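Local coordinates for protein thiol-activated cytolysin (Desulfobulbus propionicus, PDB 6NAL) that probably inserts into membranes as a pore-forming toxin of the cholesterol-dependent cytolysin family, assembling from a soluble form into oligomeric pores, at residues V235-Y240 / N335-F340; V98-D103 / V200-P205; R441-K446 / Q466-T471. All coordinates share one frame; numbering follows the deposited sequence.

Contact 1: V235-Y240 / N335-F340; sequences VKNVQY and NYYTVF
Tyr-337 has its CG anti to the carbonyl carbon (chi1 -58°), and its ring comes down obliquely beside Gln-239 of the antiparallel strand 235-240. The amide carbon of Gln-239 sits in the plane of the ring, at its edge. From there Tyr-337 OH donates to Gln-239 OE1 at 3.0 Å, coming from above the carbonyl plane rather than along a lone pair. The amide of Asn-335 stands almost square to that of Gln-239; Gln-239 NE2 packs on Asn-335 CB at 3.7 Å, while the polar end of Asn-335 is spent on Lys-194 NZ and Gly-164 O. Between the same two backbones, Gln-239 N reaches Asn-335 O at 2.9 Å in a nearly straight bond (169°). Farther along, a classic beta bulge places both Lys-236 and Asn-237 against Tyr-337: its carbonyl O takes Lys-236 N at 2.9 Å and, weakly, Asn-237 N. On the face that carries Val-235, Val-238 and Tyr-336 the side chains meet through carbon atoms, with Val-238 CG2 against Tyr-336 CB at 3.9 Å. Leu-77 of strand 76-78 covers Val-235 and Tyr-336 there, and strand 187-202 continues the antiparallel sheet through backbone bonds from Lys-236 and Val-238.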
# COMPACT_ATOMS: atom_id res chain seq x y z
N VAL A 235 42.77 -19.19 -0.04
CA VAL A 235 42.28 -18.25 0.95
C VAL A 235 43.20 -17.05 0.96
O VAL A 235 44.32 -17.08 1.51
CB VAL A 235 42.16 -18.91 2.32
CG1 VAL A 235 41.59 -17.95 3.29
CG2 VAL A 235 41.26 -20.12 2.24
N LYS A 236 42.70 -15.96 0.39
CA LYS A 236 43.44 -14.72 0.28
C LYS A 236 43.37 -13.85 1.54
O LYS A 236 44.29 -13.06 1.81
CB LYS A 236 42.93 -13.89 -0.89
CG LYS A 236 43.90 -12.83 -1.29
CD LYS A 236 43.35 -11.99 -2.44
CE LYS A 236 44.27 -10.81 -2.71
NZ LYS A 236 43.74 -9.93 -3.78
N ASN A 237 42.30 -13.95 2.31
CA ASN A 237 42.13 -13.00 3.40
C ASN A 237 41.10 -13.53 4.38
O ASN A 237 40.10 -14.12 3.97
CB ASN A 237 41.72 -11.64 2.83
CG ASN A 237 41.81 -10.51 3.83
OD1 ASN A 237 42.82 -10.30 4.50
ND2 ASN A 237 40.74 -9.77 3.95
N VAL A 238 41.40 -13.39 5.67
CA VAL A 238 40.48 -13.67 6.76
C VAL A 238 40.40 -12.42 7.63
O VAL A 238 41.42 -11.77 7.87
CB VAL A 238 40.93 -14.86 7.62
CG1 VAL A 238 39.86 -15.19 8.65
CG2 VAL A 238 41.25 -16.08 6.79
N GLN A 239 39.21 -12.10 8.10
CA GLN A 239 38.99 -11.00 9.02
C GLN A 239 38.72 -11.56 10.38
O GLN A 239 38.04 -12.57 10.51
CB GLN A 239 37.78 -10.14 8.64
CG GLN A 239 37.73 -9.71 7.24
CD GLN A 239 36.33 -9.13 6.86
OE1 GLN A 239 36.24 -8.41 5.88
NE2 GLN A 239 35.27 -9.42 7.63
N TYR A 240 39.19 -10.88 11.40
CA TYR A 240 39.05 -11.33 12.78
C TYR A 240 38.41 -10.23 13.62
O TYR A 240 38.75 -9.05 13.48
CB TYR A 240 40.42 -11.71 13.40
CG TYR A 240 41.14 -12.80 12.68
CD1 TYR A 240 41.82 -12.52 11.52
CD2 TYR A 240 41.11 -14.10 13.12
CE1 TYR A 240 42.47 -13.49 10.84
CE2 TYR A 240 41.78 -15.11 12.44
CZ TYR A 240 42.47 -14.78 11.30
OH TYR A 240 43.12 -15.69 10.54
N ASN A 335 34.99 -13.64 8.61
CA ASN A 335 34.76 -13.92 7.21
C ASN A 335 36.09 -14.18 6.53
O ASN A 335 37.14 -13.73 6.98
CB ASN A 335 34.01 -12.76 6.55
CG ASN A 335 32.62 -12.53 7.16
OD1 ASN A 335 32.45 -11.73 8.09
ND2 ASN A 335 31.63 -13.23 6.63
N TYR A 336 36.04 -14.95 5.45
CA TYR A 336 37.22 -15.23 4.65
C TYR A 336 36.82 -15.07 3.19
O TYR A 336 35.65 -15.15 2.83
CB TYR A 336 37.88 -16.62 5.00
CG TYR A 336 37.17 -17.86 4.53
CD1 TYR A 336 36.04 -18.30 5.17
CD2 TYR A 336 37.64 -18.59 3.45
CE1 TYR A 336 35.32 -19.40 4.71
CE2 TYR A 336 36.96 -19.73 3.01
CZ TYR A 336 35.81 -20.12 3.65
OH TYR A 336 35.13 -21.23 3.22
N TYR A 337 37.83 -14.76 2.39
CA TYR A 337 37.71 -14.46 0.97
C TYR A 337 38.67 -15.36 0.23
O TYR A 337 39.84 -15.50 0.62
CB TYR A 337 38.01 -12.98 0.69
CG TYR A 337 37.08 -12.11 1.51
CD1 TYR A 337 37.40 -11.74 2.82
CD2 TYR A 337 35.84 -11.70 1.00
CE1 TYR A 337 36.56 -10.98 3.58
CE2 TYR A 337 34.97 -10.93 1.77
CZ TYR A 337 35.34 -10.57 3.06
OH TYR A 337 34.50 -9.81 3.84
N THR A 338 38.13 -16.02 -0.80
CA THR A 338 38.85 -16.97 -1.63
C THR A 338 39.04 -16.36 -3.01
O THR A 338 38.18 -15.64 -3.51
CB THR A 338 38.12 -18.32 -1.83
OG1 THR A 338 36.73 -18.12 -2.15
CG2 THR A 338 38.23 -19.13 -0.61
N VAL A 339 40.13 -16.74 -3.63
CA VAL A 339 40.45 -16.45 -5.01
C VAL A 339 40.76 -17.80 -5.69
O VAL A 339 41.15 -18.77 -5.03
CB VAL A 339 41.59 -15.41 -4.98
CG1 VAL A 339 42.97 -16.08 -4.83
CG2 VAL A 339 41.48 -14.44 -6.13
N PHE A 340 40.48 -17.90 -7.00
CA PHE A 340 40.84 -19.10 -7.75
C PHE A 340 42.36 -19.17 -7.90
O PHE A 340 43.03 -18.16 -8.16
CB PHE A 340 40.16 -19.12 -9.12
CG PHE A 340 38.69 -19.42 -9.04
CD1 PHE A 340 38.23 -20.72 -8.85
CD2 PHE A 340 37.77 -18.39 -9.15
CE1 PHE A 340 36.86 -21.00 -8.77
CE2 PHE A 340 36.39 -18.64 -9.06
CZ PHE A 340 35.92 -19.94 -8.86

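Contact 2: V98-D103 / V200-P205; sequences VNITVD and VSAERP
Ala-202 makes a shallow place on strand 200-202, and two larger side chains of strand 98-103 come to it. Ile-100 bends inward at its second torsion (chi2 -71°), which lays CD1 against Ala-202 CB at 3.6 Å, and Val-98 CG1 approaches the same methyl from farther along. The other branch of Ile-100 points toward the next bump: its CG2, anti to the backbone N, meets Val-200 CG1 at 3.6 Å as the two side chains cross obliquely. Val-102 CG2 touches Val-200 CG2 more loosely. This apolar face turns to helix 118-133, where Ile-125 packs on Val-200 and Ile-128 on Val-102. The pairing belongs to the antiparallel sheet at the core of the cytolysin fold; strand 98-103 is bonded to strand 110-114 along its second edge, while strand 232-250 borders strand 187-202 on its other side. Between the two backbones the ladder is regular. Thr-101 and Ser-201 form the hydrogen-bonded pair, Thr-101 N to Ser-201 O at 3.0 Å and almost straight (174°), with Ser-201 N returning to Thr-101 O. A third backbone bond, Glu-203 N to Asn-99 O at 3.1 Å, carries the ladder one step further. Toward the opposite face the shapes are polar and flatter. Asn-99 and Glu-203 run side by side, the carboxylate carbon CD of Glu-203 resting 3.5 Å from Asn-99 CB. Their planes are 43° apart, and Glu-203 OE2 comes within 3.3 Å of Asn-99 OD1, two acceptors facing each other, while Lys-113 NZ makes a weak bond to that OD1.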
# COMPACT_ATOMS: atom_id res chain seq x y z
N VAL A 98 54.89 -18.97 1.62
CA VAL A 98 53.98 -17.92 1.15
C VAL A 98 54.11 -16.71 2.07
O VAL A 98 54.30 -16.85 3.28
CB VAL A 98 52.51 -18.40 1.15
CG1 VAL A 98 51.55 -17.21 1.09
CG2 VAL A 98 52.25 -19.33 0.02
N ASN A 99 53.96 -15.52 1.49
CA ASN A 99 53.99 -14.31 2.29
C ASN A 99 52.64 -14.06 2.94
O ASN A 99 51.61 -13.95 2.25
CB ASN A 99 54.40 -13.10 1.45
CG ASN A 99 55.89 -12.84 1.53
OD1 ASN A 99 56.66 -13.40 0.75
ND2 ASN A 99 56.31 -11.99 2.47
N ILE A 100 52.64 -14.00 4.27
CA ILE A 100 51.47 -13.78 5.10
C ILE A 100 51.63 -12.39 5.69
O ILE A 100 52.70 -12.05 6.21
CB ILE A 100 51.38 -14.83 6.20
CG1 ILE A 100 51.28 -16.24 5.60
CG2 ILE A 100 50.21 -14.54 7.14
CD1 ILE A 100 49.97 -16.52 4.93
N THR A 101 50.59 -11.57 5.59
CA THR A 101 50.66 -10.18 6.04
C THR A 101 49.52 -9.92 7.02
O THR A 101 48.37 -10.22 6.72
CB THR A 101 50.58 -9.22 4.84
OG1 THR A 101 51.70 -9.47 3.97
CG2 THR A 101 50.52 -7.77 5.28
N VAL A 102 49.87 -9.43 8.20
CA VAL A 102 48.92 -9.04 9.22
C VAL A 102 48.70 -7.55 9.10
O VAL A 102 49.66 -6.79 9.19
CB VAL A 102 49.43 -9.37 10.63
CG1 VAL A 102 48.41 -8.97 11.64
CG2 VAL A 102 49.80 -10.82 10.72
N ASP A 103 47.46 -7.14 8.96
CA ASP A 103 47.14 -5.73 8.85
C ASP A 103 46.52 -5.29 10.17
O ASP A 103 45.34 -5.57 10.42
CB ASP A 103 46.19 -5.45 7.70
CG ASP A 103 45.61 -4.04 7.77
OD1 ASP A 103 46.40 -3.11 8.11
OD2 ASP A 103 44.37 -3.87 7.54
N VAL A 200 44.14 -10.61 8.08
CA VAL A 200 45.34 -11.31 7.65
C VAL A 200 45.15 -11.79 6.22
O VAL A 200 44.21 -12.54 5.93
CB VAL A 200 45.68 -12.51 8.55
CG1 VAL A 200 46.97 -13.12 8.02
CG2 VAL A 200 45.80 -12.12 10.02
N SER A 201 46.07 -11.39 5.34
CA SER A 201 46.01 -11.72 3.93
C SER A 201 47.21 -12.58 3.56
O SER A 201 48.16 -12.73 4.34
CB SER A 201 45.95 -10.43 3.10
OG SER A 201 47.15 -9.68 3.28
N ALA A 202 47.15 -13.15 2.37
CA ALA A 202 48.23 -13.99 1.87
C ALA A 202 48.36 -13.77 0.38
O ALA A 202 47.35 -13.67 -0.31
CB ALA A 202 47.96 -15.46 2.19
N GLU A 203 49.59 -13.63 -0.11
CA GLU A 203 49.84 -13.33 -1.52
C GLU A 203 49.93 -14.63 -2.31
O GLU A 203 50.64 -15.56 -1.92
CB GLU A 203 51.12 -12.50 -1.67
CG GLU A 203 52.41 -13.29 -1.92
CD GLU A 203 53.68 -12.42 -1.87
OE1 GLU A 203 53.57 -11.17 -1.70
OE2 GLU A 203 54.80 -12.99 -1.98
N ARG A 204 49.16 -14.73 -3.33
CA ARG A 204 49.23 -15.89 -4.18
C ARG A 204 50.46 -15.77 -5.07
O ARG A 204 50.78 -14.66 -5.50
CB ARG A 204 47.99 -16.00 -5.04
CG ARG A 204 47.89 -17.26 -5.89
CD ARG A 204 46.71 -17.12 -6.93
NE ARG A 204 46.99 -15.97 -7.80
CZ ARG A 204 47.29 -16.03 -9.10
NH1 ARG A 204 47.31 -17.19 -9.74
NH2 ARG A 204 47.55 -14.91 -9.76
N PRO A 205 51.18 -16.86 -5.28
CA PRO A 205 52.40 -16.77 -6.09
C PRO A 205 52.06 -16.45 -7.53
O PRO A 205 51.02 -16.88 -8.06
CB PRO A 205 53.03 -18.16 -5.97
CG PRO A 205 52.39 -18.78 -4.77
CD PRO A 205 51.00 -18.20 -4.70

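Contact 3: R441-K446 / Q466-T471; sequences RTSGYK and QTFSMT
Two layers of the C-terminal beta sandwich meet here: strand 440-449 belongs to the four-stranded sheet, strand 465-471 to the sheet packed against it. The axes of strands 444-446 and 466-471 come no closer than 8.8 Å, so side chains do the joining. Phe-468, its CG anti to the backbone N (chi1 179°), stands up from its strand and presents one ring face to Gly-444, whose CA lies 4.0 Å from the centroid in a CH-pi contact. Having no side chain, Gly-444 lets the ring come this near; Phe-468 CB meanwhile tucks against Ser-443 O at 3.3 Å. Lys-446 points toward the same ring tip to tip, its chain bent at chi2 and chi4, and its CE is 4.2 Å from Phe-468 CE1. Its methylenes cross Met-470, a selenomethionine in this crystal, obliquely and tightly, with Lys-446 CD 3.5 Å from Met-470 CE. Tyr-445 points the other way, and its OH accepts a hydrogen bond from Tyr-148 N of the second subunit. At the far end, Gln-466 NE2 bonds to Gly-431 O and Ser-443 OG to Thr-429 OG1, and one water bridges Ser-443 OG (2.7 Å) and Gln-466 OE1, donating to the latter at 2.7 Å.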
# COMPACT_ATOMS: atom_id res chain seq x y z
N ARG A 441 -33.03 23.77 4.96
CA ARG A 441 -31.77 24.46 4.75
C ARG A 441 -30.68 23.49 5.15
O ARG A 441 -30.80 22.81 6.17
CB ARG A 441 -31.71 25.75 5.57
CG ARG A 441 -30.75 26.77 4.98
CD ARG A 441 -31.40 27.71 3.93
NE ARG A 441 -32.25 28.77 4.51
CZ ARG A 441 -31.80 29.80 5.23
NH1 ARG A 441 -30.51 29.93 5.47
NH2 ARG A 441 -32.64 30.70 5.73
N THR A 442 -29.64 23.40 4.36
CA THR A 442 -28.55 22.50 4.66
C THR A 442 -27.52 23.26 5.47
O THR A 442 -26.92 24.21 4.97
CB THR A 442 -27.91 21.94 3.39
OG1 THR A 442 -28.89 21.14 2.70
CG2 THR A 442 -26.70 21.08 3.76
N SER A 443 -27.28 22.83 6.71
CA SER A 443 -26.26 23.51 7.52
C SER A 443 -24.89 22.87 7.40
O SER A 443 -23.91 23.43 7.89
CB SER A 443 -26.69 23.53 8.98
OG SER A 443 -26.97 22.22 9.45
N GLY A 444 -24.79 21.72 6.74
CA GLY A 444 -23.52 21.04 6.62
C GLY A 444 -23.60 19.87 5.68
O GLY A 444 -24.59 19.16 5.70
N TYR A 445 -22.59 19.67 4.86
CA TYR A 445 -22.54 18.58 3.88
C TYR A 445 -21.05 18.26 3.69
O TYR A 445 -20.38 18.90 2.88
CB TYR A 445 -23.18 18.93 2.55
CG TYR A 445 -23.51 17.77 1.65
CD1 TYR A 445 -23.26 16.44 2.02
CD2 TYR A 445 -24.13 18.00 0.43
CE1 TYR A 445 -23.63 15.39 1.18
CE2 TYR A 445 -24.49 16.98 -0.41
CZ TYR A 445 -24.24 15.68 -0.03
OH TYR A 445 -24.61 14.71 -0.91
N LYS A 446 -20.57 17.30 4.46
CA LYS A 446 -19.19 16.83 4.43
C LYS A 446 -19.22 15.44 3.82
O LYS A 446 -19.96 14.57 4.28
CB LYS A 446 -18.62 16.83 5.85
CG LYS A 446 -18.84 18.25 6.57
CD LYS A 446 -17.63 19.16 6.41
CE LYS A 446 -17.85 20.58 6.93
NZ LYS A 446 -18.75 21.37 6.03
N GLN A 466 -28.96 28.88 11.66
CA GLN A 466 -28.70 27.50 11.99
C GLN A 466 -27.20 27.29 12.06
O GLN A 466 -26.49 27.59 11.10
CB GLN A 466 -29.29 26.55 10.94
CG GLN A 466 -30.80 26.51 10.86
CD GLN A 466 -31.29 25.51 9.79
OE1 GLN A 466 -30.59 24.58 9.35
NE2 GLN A 466 -32.49 25.72 9.38
N THR A 467 -26.72 26.76 13.16
CA THR A 467 -25.30 26.64 13.40
C THR A 467 -24.90 25.19 13.24
O THR A 467 -25.70 24.28 13.45
CB THR A 467 -24.95 27.13 14.80
OG1 THR A 467 -25.57 26.24 15.74
CG2 THR A 467 -25.44 28.60 15.00
N PHE A 468 -23.65 25.01 12.83
CA PHE A 468 -23.08 23.70 12.55
C PHE A 468 -21.64 23.70 12.98
O PHE A 468 -20.89 24.64 12.68
CB PHE A 468 -23.15 23.39 11.07
CG PHE A 468 -22.57 22.04 10.68
CD1 PHE A 468 -21.23 21.90 10.37
CD2 PHE A 468 -23.37 20.93 10.57
CE1 PHE A 468 -20.71 20.67 9.97
CE2 PHE A 468 -22.85 19.69 10.18
CZ PHE A 468 -21.53 19.57 9.87
N SER A 469 -21.25 22.64 13.66
CA SER A 469 -19.86 22.49 14.05
C SER A 469 -19.59 21.00 14.01
O SER A 469 -20.41 20.19 14.46
CB SER A 469 -19.56 23.07 15.43
OG SER A 469 -19.64 22.06 16.42
N MSE A 470 -18.46 20.66 13.41
CA MSE A 470 -18.01 19.29 13.35
C MSE A 470 -16.62 19.25 13.97
O MSE A 470 -15.82 20.14 13.73
CB MSE A 470 -17.96 18.79 11.93
CG MSE A 470 -17.39 17.40 11.88
SE MSE A 470 -17.64 16.69 10.14
CE MSE A 470 -16.22 17.61 9.18
N THR A 471 -16.34 18.22 14.75
CA THR A 471 -15.06 18.03 15.41
C THR A 471 -14.64 16.59 15.17
O THR A 471 -15.37 15.66 15.59
CB THR A 471 -15.19 18.31 16.90
OG1 THR A 471 -15.63 19.67 17.09
CG2 THR A 471 -13.91 18.10 17.56
O HOH W 1 -29.32 22.63 10.69

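In the fold
Contact 2 comes first along the chain, then contacts 1 and 3, each closing before the next opens. Contacts 1 and 2 are neighbours in one antiparallel sheet, their centres 10 Å apart, because strands 187-202 and 232-250 lie side by side; Lys-236 O and Ala-202 N, 2.9 Å apart, probably hydrogen-bond between them. Reading across, the strands run 98-103, 187-202, 232-250 and 332-340. Contact 3 lies in the C-terminal beta sandwich on the other side of the chain's centre, about 73 Å from contact 1 and 81 Å from contact 2 between centres. The separation reflects the elongated molecule, with the probably pore-forming sheet and the sandwich, which probably meets the membrane first as in relatives, at opposite ends.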